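Local atomic coordinates of WGR domain-containing protein (Bacteroides fragilis, PDB entry 2RA8), a protein that is of unknown function but joins an N-terminal WGR domain, a module that in PARP-family relatives helps to bind DNA, to a leucine-rich-repeat domain. Residues F15-D19 / L56-K60; K81-L85 / K99-K105; D163-D169 / I187-R192; I306-I312 / L331-I335. Residue numbers count along the deposited sequence, not the author numbering.

Interaction 1. Residues F15-D19 / L56-K60; sequences FWSID and LIAEK
In the WGR domain, a helix packs against one face of an antiparallel sheet, and this contact is part of that sheet-on-helix interface. Residues 15-19 are fully extended in strand 13-21; residues 56-60 make a little over one turn of helix 46-62, with Lys60 N bonded to Leu56 O at 2.9 Å. The two short axes run nearly antiparallel, 159° between their directions, and come within 10.2 Å. Register is set by two CA pairs, Trp16 with Lys60 at 8.4 Å and Ile18 with Ile57 at 7.9 Å. Strand alternation sends Trp16 and Ile18 toward the helix. Trp16 takes chi1 t (178°) with chi2 at 87°, which carries the indole across to the helix: its CZ2 lies 3.8 Å from Leu56 CB and its CH2 4.0 Å from Ile57 CG1. Ile18 is t,t, placing its CD1 3.8 Å from Leu56 CD1 and its CG2 3.7 Å from Ile57 CD1; Leu56 and Ile57 are both m,t. Arg3, backbone-bonded to Ile18, and Phe5, both on strand 3-8, also touch Ile57. Lys60 is m,m,t,t, a kinked start that folds its aliphatic chain over one face of the indole. Its CG sits 3.4 Å above the Trp16 six-membered ring centroid, 8° off the normal, a CH-pi contact. The cation-pi contact follows further along: Lys60 NZ is 4.4 Å from the Trp16 five-membered ring centroid, 22° off the normal.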
# COMPACT_ATOMS: atom_id res chain seq x y z
N PHE A 15 18.72 -5.28 -8.36
CA PHE A 15 20.03 -5.29 -7.72
C PHE A 15 20.25 -4.00 -6.99
O PHE A 15 19.64 -2.97 -7.28
CB PHE A 15 21.17 -5.47 -8.74
CG PHE A 15 21.41 -4.25 -9.60
CD1 PHE A 15 20.58 -3.97 -10.68
CD2 PHE A 15 22.44 -3.36 -9.30
CE1 PHE A 15 20.77 -2.82 -11.44
CE2 PHE A 15 22.63 -2.21 -10.06
CZ PHE A 15 21.79 -1.94 -11.13
N TRP A 16 21.17 -4.06 -6.03
CA TRP A 16 21.54 -2.92 -5.21
C TRP A 16 23.00 -3.12 -4.90
O TRP A 16 23.38 -4.18 -4.42
CB TRP A 16 20.70 -2.91 -3.92
CG TRP A 16 21.00 -1.80 -2.96
CD1 TRP A 16 20.46 -0.54 -2.96
CD2 TRP A 16 21.90 -1.85 -1.85
NE1 TRP A 16 20.97 0.19 -1.91
CE2 TRP A 16 21.85 -0.58 -1.21
CE3 TRP A 16 22.74 -2.85 -1.33
CZ2 TRP A 16 22.62 -0.29 -0.08
CZ3 TRP A 16 23.51 -2.55 -0.19
CH2 TRP A 16 23.44 -1.28 0.42
N SER A 17 23.82 -2.12 -5.20
CA SER A 17 25.25 -2.23 -4.91
C SER A 17 25.70 -1.04 -4.12
O SER A 17 25.14 0.06 -4.24
CB SER A 17 26.08 -2.36 -6.20
OG SER A 17 26.16 -1.14 -6.93
N ILE A 18 26.71 -1.25 -3.29
CA ILE A 18 27.24 -0.17 -2.46
C ILE A 18 28.74 -0.18 -2.45
O ILE A 18 29.38 -1.24 -2.46
CB ILE A 18 26.67 -0.25 -1.01
CG1 ILE A 18 27.10 0.99 -0.22
CG2 ILE A 18 27.14 -1.53 -0.33
CD1 ILE A 18 26.37 1.16 1.11
N ASP A 19 29.32 1.01 -2.43
CA ASP A 19 30.77 1.16 -2.43
C ASP A 19 31.13 2.39 -1.66
O ASP A 19 30.44 3.41 -1.77
CB ASP A 19 31.28 1.29 -3.87
CG ASP A 19 32.79 1.14 -3.99
OD1 ASP A 19 33.41 0.47 -3.14
OD2 ASP A 19 33.36 1.69 -4.96
N LEU A 56 23.18 0.29 5.87
CA LEU A 56 22.43 0.09 4.63
C LEU A 56 22.48 -1.37 4.23
O LEU A 56 21.46 -1.97 3.88
CB LEU A 56 23.02 0.95 3.51
CG LEU A 56 22.87 2.47 3.67
CD1 LEU A 56 23.54 3.18 2.52
CD2 LEU A 56 21.39 2.82 3.73
N ILE A 57 23.68 -1.94 4.28
CA ILE A 57 23.87 -3.34 3.93
C ILE A 57 23.03 -4.23 4.83
O ILE A 57 22.23 -5.03 4.35
CB ILE A 57 25.37 -3.71 4.02
CG1 ILE A 57 26.12 -3.05 2.86
CG2 ILE A 57 25.57 -5.23 4.01
CD1 ILE A 57 27.62 -3.23 2.89
N ALA A 58 23.19 -4.08 6.15
CA ALA A 58 22.43 -4.88 7.10
C ALA A 58 20.96 -4.83 6.79
O ALA A 58 20.25 -5.84 6.85
CB ALA A 58 22.68 -4.39 8.53
N GLU A 59 20.48 -3.63 6.47
CA GLU A 59 19.08 -3.41 6.15
C GLU A 59 18.65 -4.16 4.90
O GLU A 59 17.56 -4.75 4.86
CB GLU A 59 18.83 -1.92 5.94
CG GLU A 59 17.39 -1.54 5.70
CD GLU A 59 17.25 -0.07 5.33
OE1 GLU A 59 17.94 0.76 5.95
OE2 GLU A 59 16.44 0.25 4.43
N LYS A 60 19.49 -4.15 3.88
CA LYS A 60 19.18 -4.83 2.62
C LYS A 60 19.12 -6.34 2.80
O LYS A 60 18.20 -6.99 2.31
CB LYS A 60 20.23 -4.49 1.54
CG LYS A 60 20.14 -3.04 1.00
CD LYS A 60 18.84 -2.83 0.22
CE LYS A 60 18.55 -1.34 -0.01
NZ LYS A 60 17.16 -1.14 -0.52

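Interaction 2. Residues K81-L85 / K99-K105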
# COMPACT_ATOMS: atom_id res chain seq x y z
N LYS A 81 7.65 -12.33 -14.33
CA LYS A 81 6.84 -11.35 -15.01
C LYS A 81 5.38 -11.53 -14.74
O LYS A 81 4.92 -12.63 -14.42
CB LYS A 81 7.12 -11.41 -16.52
CG LYS A 81 6.72 -10.14 -17.28
CD LYS A 81 7.15 -10.21 -18.74
CE LYS A 81 6.82 -8.92 -19.47
NZ LYS A 81 7.22 -8.98 -20.91
N LYS A 82 4.65 -10.43 -14.85
CA LYS A 82 3.21 -10.43 -14.64
C LYS A 82 2.51 -10.11 -15.94
O LYS A 82 2.87 -9.15 -16.62
CB LYS A 82 2.83 -9.37 -13.60
CG LYS A 82 1.34 -9.23 -13.36
CD LYS A 82 1.07 -8.22 -12.26
CE LYS A 82 -0.42 -8.06 -11.99
NZ LYS A 82 -0.61 -7.20 -10.80
N TYR A 83 1.52 -10.92 -16.30
CA TYR A 83 0.77 -10.69 -17.52
C TYR A 83 -0.63 -10.34 -17.13
O TYR A 83 -1.32 -11.11 -16.44
CB TYR A 83 0.75 -11.93 -18.40
CG TYR A 83 2.11 -12.32 -18.91
CD1 TYR A 83 2.93 -13.17 -18.18
CD2 TYR A 83 2.58 -11.84 -20.13
CE1 TYR A 83 4.19 -13.53 -18.64
CE2 TYR A 83 3.83 -12.20 -20.61
CZ TYR A 83 4.63 -13.05 -19.86
OH TYR A 83 5.85 -13.42 -20.33
N ALA A 84 -1.07 -9.16 -17.56
CA ALA A 84 -2.39 -8.69 -17.23
C ALA A 84 -3.00 -7.91 -18.36
O ALA A 84 -2.30 -7.24 -19.10
CB ALA A 84 -2.33 -7.82 -15.98
N LEU A 85 -4.32 -8.01 -18.49
CA LEU A 85 -5.05 -7.29 -19.52
C LEU A 85 -5.63 -6.04 -18.94
O LEU A 85 -6.28 -6.08 -17.89
CB LEU A 85 -6.22 -8.13 -20.08
CG LEU A 85 -6.03 -9.04 -21.30
CD1 LEU A 85 -7.35 -9.72 -21.62
CD2 LEU A 85 -5.55 -8.24 -22.50
N LYS A 99 -1.23 -12.57 -25.34
CA LYS A 99 -0.14 -11.71 -24.87
C LYS A 99 0.94 -12.56 -24.27
O LYS A 99 2.13 -12.30 -24.45
CB LYS A 99 -0.62 -10.72 -23.80
CG LYS A 99 -1.25 -9.45 -24.35
CD LYS A 99 -0.75 -8.20 -23.62
CE LYS A 99 -1.26 -8.12 -22.19
NZ LYS A 99 -0.79 -6.87 -21.51
N ILE A 100 0.53 -13.60 -23.55
CA ILE A 100 1.48 -14.50 -22.91
C ILE A 100 2.16 -15.39 -23.93
O ILE A 100 3.38 -15.40 -24.03
CB ILE A 100 0.78 -15.39 -21.86
CG1 ILE A 100 0.02 -14.50 -20.86
CG2 ILE A 100 1.80 -16.26 -21.13
CD1 ILE A 100 -0.88 -15.26 -19.92
N LEU A 101 1.36 -16.12 -24.71
CA LEU A 101 1.88 -17.01 -25.74
C LEU A 101 2.76 -16.30 -26.75
O LEU A 101 3.59 -16.94 -27.40
CB LEU A 101 0.73 -17.72 -26.47
CG LEU A 101 -0.12 -18.75 -25.71
CD1 LEU A 101 -1.33 -19.12 -26.54
CD2 LEU A 101 0.71 -20.00 -25.39
N LYS A 102 2.58 -14.99 -26.89
CA LYS A 102 3.36 -14.19 -27.82
C LYS A 102 4.73 -13.78 -27.33
O LYS A 102 5.71 -13.83 -28.08
CB LYS A 102 2.59 -12.91 -28.22
CG LYS A 102 3.43 -11.85 -28.93
CD LYS A 102 4.05 -10.85 -27.95
CE LYS A 102 5.38 -10.28 -28.47
NZ LYS A 102 5.27 -9.55 -29.76
N ASP A 103 4.81 -13.35 -26.07
CA ASP A 103 6.06 -12.89 -25.48
C ASP A 103 7.26 -13.77 -25.76
O ASP A 103 7.26 -14.96 -25.43
CB ASP A 103 5.90 -12.74 -23.97
CG ASP A 103 6.91 -11.77 -23.37
OD1 ASP A 103 7.92 -11.47 -24.05
OD2 ASP A 103 6.69 -11.33 -22.23
N LYS A 104 8.29 -13.17 -26.36
CA LYS A 104 9.52 -13.88 -26.70
C LYS A 104 10.45 -14.09 -25.53
O LYS A 104 11.46 -14.78 -25.66
CB LYS A 104 10.28 -13.15 -27.81
CG LYS A 104 9.46 -12.92 -29.07
CD LYS A 104 10.32 -12.34 -30.19
CE LYS A 104 10.90 -10.98 -29.83
NZ LYS A 104 11.78 -10.46 -30.92
N LYS A 105 10.14 -13.49 -24.38
CA LYS A 105 10.99 -13.68 -23.21
C LYS A 105 10.39 -14.76 -22.34
O LYS A 105 10.97 -15.16 -21.33
CB LYS A 105 11.14 -12.38 -22.40
CG LYS A 105 9.86 -11.89 -21.75
CD LYS A 105 10.16 -10.88 -20.65
CE LYS A 105 10.82 -9.62 -21.18
NZ LYS A 105 11.20 -8.70 -20.07
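Tyr83 lays one ring face over Ile100: Ile100 CG2 stands 4.3 Å from the ring centroid, only 5° off the normal, a CH-pi contact, and Tyr83 CG meets Ile100 CG1 at 3.6 Å. At the ring's edge, Tyr83 OH donates to Asp103 OD2 at 2.9 Å. The same OD2 forms a salt bridge with Lys81 NZ at 2.7 Å, Lys81 being extended through all four chi angles. Tyr83 and Lys81, two residues apart on strand 80-83, thus point the same way, toward helix 96-102. This is the first strand of the parallel leucine-rich-repeat sheet, packed against the helix that leads on to strand 111-114. Asp103, where the helix ends, uses its other oxygen for an Asx turn, OD1 accepting from Lys105 N at 3.0 Å. Lys105 NZ lies 4.1 Å from Lys81 NZ, like charges close together, probably eased by the Lys81-Asp103 salt bridge. Beyond the strand, Lys99 NZ donates to Ala84 O at 2.9 Å and also bridges to Glu89.

Interaction 3. Residues D163-D169 / I187-R192; sequences DLSPVLD and IGKKPR
Asp163 starts the first segment in an extended conformation, and its OD1 accepts from Ser165 N at 3.1 Å, a capping bond that opens helix 165-169. Leu164 turns the chain and pairs through its backbone with Ser186. Ser165 is the closest point of the backbones, its CA 4.3 Å from Ile187 CA. Its chi1 is t, putting OG 3.1 Å from the donor Lys190 NZ and 2.9 Å from Arg192 NH1. Gly188, with phi 79° and psi -179°, passes beside this hydroxyl: a CB there would lie 2.5 Å from Ser165 OG, a clash. The contact joins neighbouring units of the leucine-rich-repeat domain, a short helix ahead of strand 176-180 and the irregular loop that follows that strand. Leu168 (m,t) points toward the loop, CD1 3.9 Å from Ile187 CB, while its CB lies over one face of the Arg192 guanidinium, 3.7 Å from NH2. Asp169 (chi1 m) completes a salt-bridge network: OD2 meets Lys190 NZ at 2.6 Å and OD1 meets Arg192 NH2 at 2.9 Å. Arg192 is m,t,t with chi4 -69°, so that its NH1 also donates to Ile187 O at 2.9 Å, a bond within the 187-192 segment.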
# COMPACT_ATOMS: atom_id res chain seq x y z
N ASP A 163 -11.04 -25.09 -12.29
CA ASP A 163 -10.24 -26.21 -11.80
C ASP A 163 -8.84 -25.98 -12.34
O ASP A 163 -8.63 -25.98 -13.56
CB ASP A 163 -10.81 -27.53 -12.33
CG ASP A 163 -9.92 -28.71 -12.04
OD1 ASP A 163 -9.15 -28.66 -11.05
OD2 ASP A 163 -9.99 -29.70 -12.79
N LEU A 164 -7.87 -25.75 -11.46
CA LEU A 164 -6.51 -25.52 -11.93
C LEU A 164 -5.64 -26.76 -11.92
O LEU A 164 -4.45 -26.69 -12.20
CB LEU A 164 -5.82 -24.43 -11.09
CG LEU A 164 -6.37 -22.99 -11.13
CD1 LEU A 164 -5.42 -22.07 -10.33
CD2 LEU A 164 -6.47 -22.51 -12.57
N SER A 165 -6.22 -27.91 -11.60
CA SER A 165 -5.41 -29.13 -11.58
C SER A 165 -4.74 -29.39 -12.91
O SER A 165 -3.60 -29.86 -12.96
CB SER A 165 -6.25 -30.34 -11.18
OG SER A 165 -5.44 -31.51 -11.09
N PRO A 166 -5.44 -29.11 -14.03
CA PRO A 166 -4.79 -29.36 -15.32
C PRO A 166 -3.63 -28.42 -15.60
O PRO A 166 -2.68 -28.78 -16.30
CB PRO A 166 -5.93 -29.17 -16.32
CG PRO A 166 -7.13 -29.61 -15.54
CD PRO A 166 -6.89 -28.93 -14.21
N VAL A 167 -3.72 -27.21 -15.05
CA VAL A 167 -2.67 -26.21 -15.23
C VAL A 167 -1.46 -26.62 -14.43
O VAL A 167 -0.33 -26.53 -14.91
CB VAL A 167 -3.15 -24.81 -14.77
CG1 VAL A 167 -1.98 -23.83 -14.77
CG2 VAL A 167 -4.24 -24.31 -15.71
N LEU A 168 -1.69 -27.09 -13.20
CA LEU A 168 -0.59 -27.54 -12.37
C LEU A 168 0.05 -28.77 -13.00
O LEU A 168 1.26 -28.98 -12.87
CB LEU A 168 -1.08 -27.86 -10.95
CG LEU A 168 -1.74 -26.68 -10.20
CD1 LEU A 168 -2.17 -27.14 -8.82
CD2 LEU A 168 -0.78 -25.50 -10.09
N ASP A 169 -0.74 -29.60 -13.68
CA ASP A 169 -0.21 -30.80 -14.32
C ASP A 169 0.69 -30.45 -15.49
O ASP A 169 1.61 -31.20 -15.81
CB ASP A 169 -1.33 -31.73 -14.81
CG ASP A 169 -2.16 -32.32 -13.67
OD1 ASP A 169 -1.71 -32.27 -12.50
OD2 ASP A 169 -3.25 -32.85 -13.95
N ILE A 187 -7.67 -27.68 -7.16
CA ILE A 187 -6.30 -27.97 -7.55
C ILE A 187 -6.11 -29.46 -7.66
O ILE A 187 -5.00 -29.95 -7.86
CB ILE A 187 -5.27 -27.41 -6.54
CG1 ILE A 187 -5.51 -28.01 -5.15
CG2 ILE A 187 -5.35 -25.89 -6.52
CD1 ILE A 187 -4.44 -27.66 -4.15
N GLY A 188 -7.22 -30.19 -7.51
CA GLY A 188 -7.20 -31.63 -7.61
C GLY A 188 -6.69 -32.38 -6.39
O GLY A 188 -6.36 -31.78 -5.36
N LYS A 189 -6.66 -33.70 -6.53
CA LYS A 189 -6.19 -34.59 -5.48
C LYS A 189 -5.21 -35.52 -6.15
O LYS A 189 -5.55 -36.63 -6.55
CB LYS A 189 -7.36 -35.38 -4.89
CG LYS A 189 -8.44 -34.48 -4.31
CD LYS A 189 -9.59 -35.26 -3.71
CE LYS A 189 -10.72 -34.31 -3.32
NZ LYS A 189 -11.86 -35.02 -2.68
N LYS A 190 -3.97 -35.05 -6.29
CA LYS A 190 -2.93 -35.82 -6.95
C LYS A 190 -1.63 -35.68 -6.22
O LYS A 190 -1.46 -34.77 -5.39
CB LYS A 190 -2.74 -35.34 -8.39
CG LYS A 190 -4.00 -35.42 -9.25
CD LYS A 190 -3.85 -34.68 -10.57
CE LYS A 190 -5.10 -34.90 -11.43
NZ LYS A 190 -5.11 -34.10 -12.69
N PRO A 191 -0.70 -36.60 -6.47
CA PRO A 191 0.56 -36.42 -5.75
C PRO A 191 1.32 -35.33 -6.46
O PRO A 191 1.39 -35.30 -7.69
CB PRO A 191 1.22 -37.79 -5.86
CG PRO A 191 0.63 -38.38 -7.11
CD PRO A 191 -0.80 -37.95 -7.05
N ARG A 192 1.86 -34.38 -5.69
CA ARG A 192 2.62 -33.29 -6.27
C ARG A 192 3.87 -33.07 -5.49
O ARG A 192 4.01 -32.08 -4.76
CB ARG A 192 1.79 -32.00 -6.30
CG ARG A 192 0.57 -32.10 -7.18
CD ARG A 192 -0.11 -30.75 -7.27
NE ARG A 192 -1.44 -30.85 -7.85
CZ ARG A 192 -1.70 -31.15 -9.11
NH1 ARG A 192 -2.96 -31.20 -9.53
NH2 ARG A 192 -0.70 -31.39 -9.95

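Interaction 4. Residues I306-I312 / L331-I335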
# COMPACT_ATOMS: atom_id res chain seq x y z
N ILE A 306 7.07 -24.08 22.10
CA ILE A 306 7.40 -23.20 20.99
C ILE A 306 8.77 -22.55 20.98
O ILE A 306 9.15 -21.95 19.97
CB ILE A 306 6.34 -22.09 20.86
CG1 ILE A 306 6.36 -21.18 22.10
CG2 ILE A 306 4.97 -22.71 20.68
CD1 ILE A 306 5.48 -19.95 21.97
N LYS A 307 9.51 -22.66 22.08
CA LYS A 307 10.82 -22.03 22.19
C LYS A 307 11.83 -22.42 21.14
O LYS A 307 12.92 -21.86 21.09
CB LYS A 307 11.42 -22.28 23.58
CG LYS A 307 11.58 -23.74 23.96
CD LYS A 307 12.20 -23.88 25.35
CE LYS A 307 12.43 -25.33 25.73
NZ LYS A 307 13.06 -25.44 27.07
N HIS A 308 11.48 -23.37 20.29
CA HIS A 308 12.38 -23.83 19.24
C HIS A 308 12.09 -23.13 17.93
O HIS A 308 12.90 -23.18 17.01
CB HIS A 308 12.20 -25.33 19.04
CG HIS A 308 10.87 -25.71 18.49
ND1 HIS A 308 10.59 -25.66 17.14
CD2 HIS A 308 9.72 -26.09 19.10
CE1 HIS A 308 9.33 -26.00 16.94
NE2 HIS A 308 8.78 -26.27 18.11
N LEU A 309 10.93 -22.50 17.83
CA LEU A 309 10.55 -21.79 16.62
C LEU A 309 11.49 -20.65 16.35
O LEU A 309 12.10 -20.11 17.27
CB LEU A 309 9.11 -21.25 16.73
CG LEU A 309 7.97 -22.27 16.81
CD1 LEU A 309 6.64 -21.55 16.99
CD2 LEU A 309 7.95 -23.11 15.55
N LYS A 310 11.62 -20.28 15.08
CA LYS A 310 12.48 -19.18 14.69
C LYS A 310 11.67 -17.92 14.49
O LYS A 310 12.20 -16.81 14.54
CB LYS A 310 13.22 -19.51 13.40
CG LYS A 310 14.35 -20.52 13.58
CD LYS A 310 14.65 -21.36 12.33
CE LYS A 310 15.11 -20.53 11.14
NZ LYS A 310 14.00 -19.84 10.44
N PHE A 311 10.37 -18.08 14.29
CA PHE A 311 9.51 -16.93 14.04
C PHE A 311 8.05 -17.23 14.25
O PHE A 311 7.54 -18.28 13.85
CB PHE A 311 9.75 -16.43 12.59
CG PHE A 311 8.91 -15.25 12.17
CD1 PHE A 311 8.76 -14.13 12.99
CD2 PHE A 311 8.31 -15.24 10.92
CE1 PHE A 311 8.04 -13.02 12.55
CE2 PHE A 311 7.59 -14.12 10.48
CZ PHE A 311 7.46 -13.02 11.29
N ILE A 312 7.37 -16.31 14.92
CA ILE A 312 5.94 -16.44 15.14
C ILE A 312 5.36 -15.18 14.58
O ILE A 312 5.57 -14.09 15.12
CB ILE A 312 5.59 -16.55 16.64
CG1 ILE A 312 6.26 -17.80 17.24
CG2 ILE A 312 4.08 -16.65 16.80
CD1 ILE A 312 5.92 -18.03 18.72
N LEU A 331 9.04 -14.25 25.14
CA LEU A 331 9.37 -15.14 24.02
C LEU A 331 10.77 -14.87 23.52
O LEU A 331 11.12 -13.73 23.22
CB LEU A 331 8.35 -14.98 22.88
CG LEU A 331 6.92 -15.43 23.25
CD1 LEU A 331 6.01 -15.34 22.03
CD2 LEU A 331 6.96 -16.87 23.76
N PRO A 332 11.61 -15.92 23.43
CA PRO A 332 12.99 -15.78 22.97
C PRO A 332 13.25 -15.59 21.50
O PRO A 332 14.32 -15.12 21.12
CB PRO A 332 13.64 -17.06 23.50
CG PRO A 332 12.54 -18.06 23.35
CD PRO A 332 11.34 -17.30 23.89
N MSE A 333 12.30 -15.95 20.64
CA MSE A 333 12.54 -15.80 19.21
C MSE A 333 11.88 -14.59 18.61
O MSE A 333 11.13 -13.87 19.27
CB MSE A 333 12.07 -17.05 18.45
CG MSE A 333 10.58 -17.10 18.14
SE MSE A 333 9.42 -17.02 19.68
CE MSE A 333 9.71 -18.81 20.34
N LYS A 334 12.16 -14.36 17.34
CA LYS A 334 11.61 -13.23 16.62
C LYS A 334 10.12 -13.38 16.50
O LYS A 334 9.62 -14.48 16.23
CB LYS A 334 12.24 -13.15 15.23
CG LYS A 334 11.74 -12.00 14.36
CD LYS A 334 12.47 -11.98 13.02
CE LYS A 334 12.04 -10.80 12.17
NZ LYS A 334 10.58 -10.81 11.87
N ILE A 335 9.39 -12.29 16.71
CA ILE A 335 7.94 -12.31 16.57
C ILE A 335 7.50 -11.01 15.97
O ILE A 335 8.16 -9.99 16.14
CB ILE A 335 7.20 -12.51 17.92
CG1 ILE A 335 7.49 -11.34 18.86
CG2 ILE A 335 7.60 -13.84 18.56
CD1 ILE A 335 6.62 -11.32 20.11
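Selenomethionine Met333 is at the apolar centre, tucked into the bend of residues 306-312. With chi angles p,m,m its chain curls back, so that SE lies 3.8 Å from Ile312 CD1 and CE 4.4 Å from Leu309 CB and 4.5 Å from Ile306 CG1. The type I turn from Ile306 to Leu309, closed by Leu309 N to Ile306 O at 2.8 Å, curves around this methyl, and Met333 CE approaches Ile306 O to 3.2 Å. Leu331 extends the cluster: its CD2 is 3.9 Å from Ile306 CD1 and its CD1 4.3 Å from Ile312 CD1. Next outward, Ile312 CB packs on Ile335 CG2 at 3.9 Å, their side chains on the same sheet face. Lys307 CB meets Pro332 CG at a looser 4.4 Å near the surface. The backbones pair in parallel, Ile312 with Ile335, CA atoms 4.8 Å apart. Ile312 N donates to Lys334 O at 3.2 Å; that oxygen also receives a CA-H...O contact from Phe311 CA at 3.3 Å, and Ile312 O receives another from Ile335 CA, also 3.3 Å. At the polar edge Lys334, t through chi3 and m at chi4, brings NZ to 3.4 Å from Phe311 CE1. Strands 311-313 and 334-336, joined through helix 321-330, form the beta-alpha-beta unit that ends the parallel sheet of this leucine-rich-repeat domain.

The four contacts follow one another along the chain without interleaving. Interaction 1 lies in the antiparallel sheet and helix of the WGR domain; the other three belong to the leucine-rich-repeat domain. Interactions 2 and 4 involve the first and last strands, 80-83 and 334-336, of one ten-strand parallel sheet whose spatial order follows the sequence. Their centres are 41 Å apart, on opposite sides of the chain's centre. Interaction 3 is nearer the early repeats, 23 Å from interaction 2 and 34 Å from interaction 4, centre to centre. Interaction 1 comes within about 14 Å of interaction 2 and about 11 Å of interaction 4, nearest atoms, without touching either, which places the WGR domain near both ends of the repeat array.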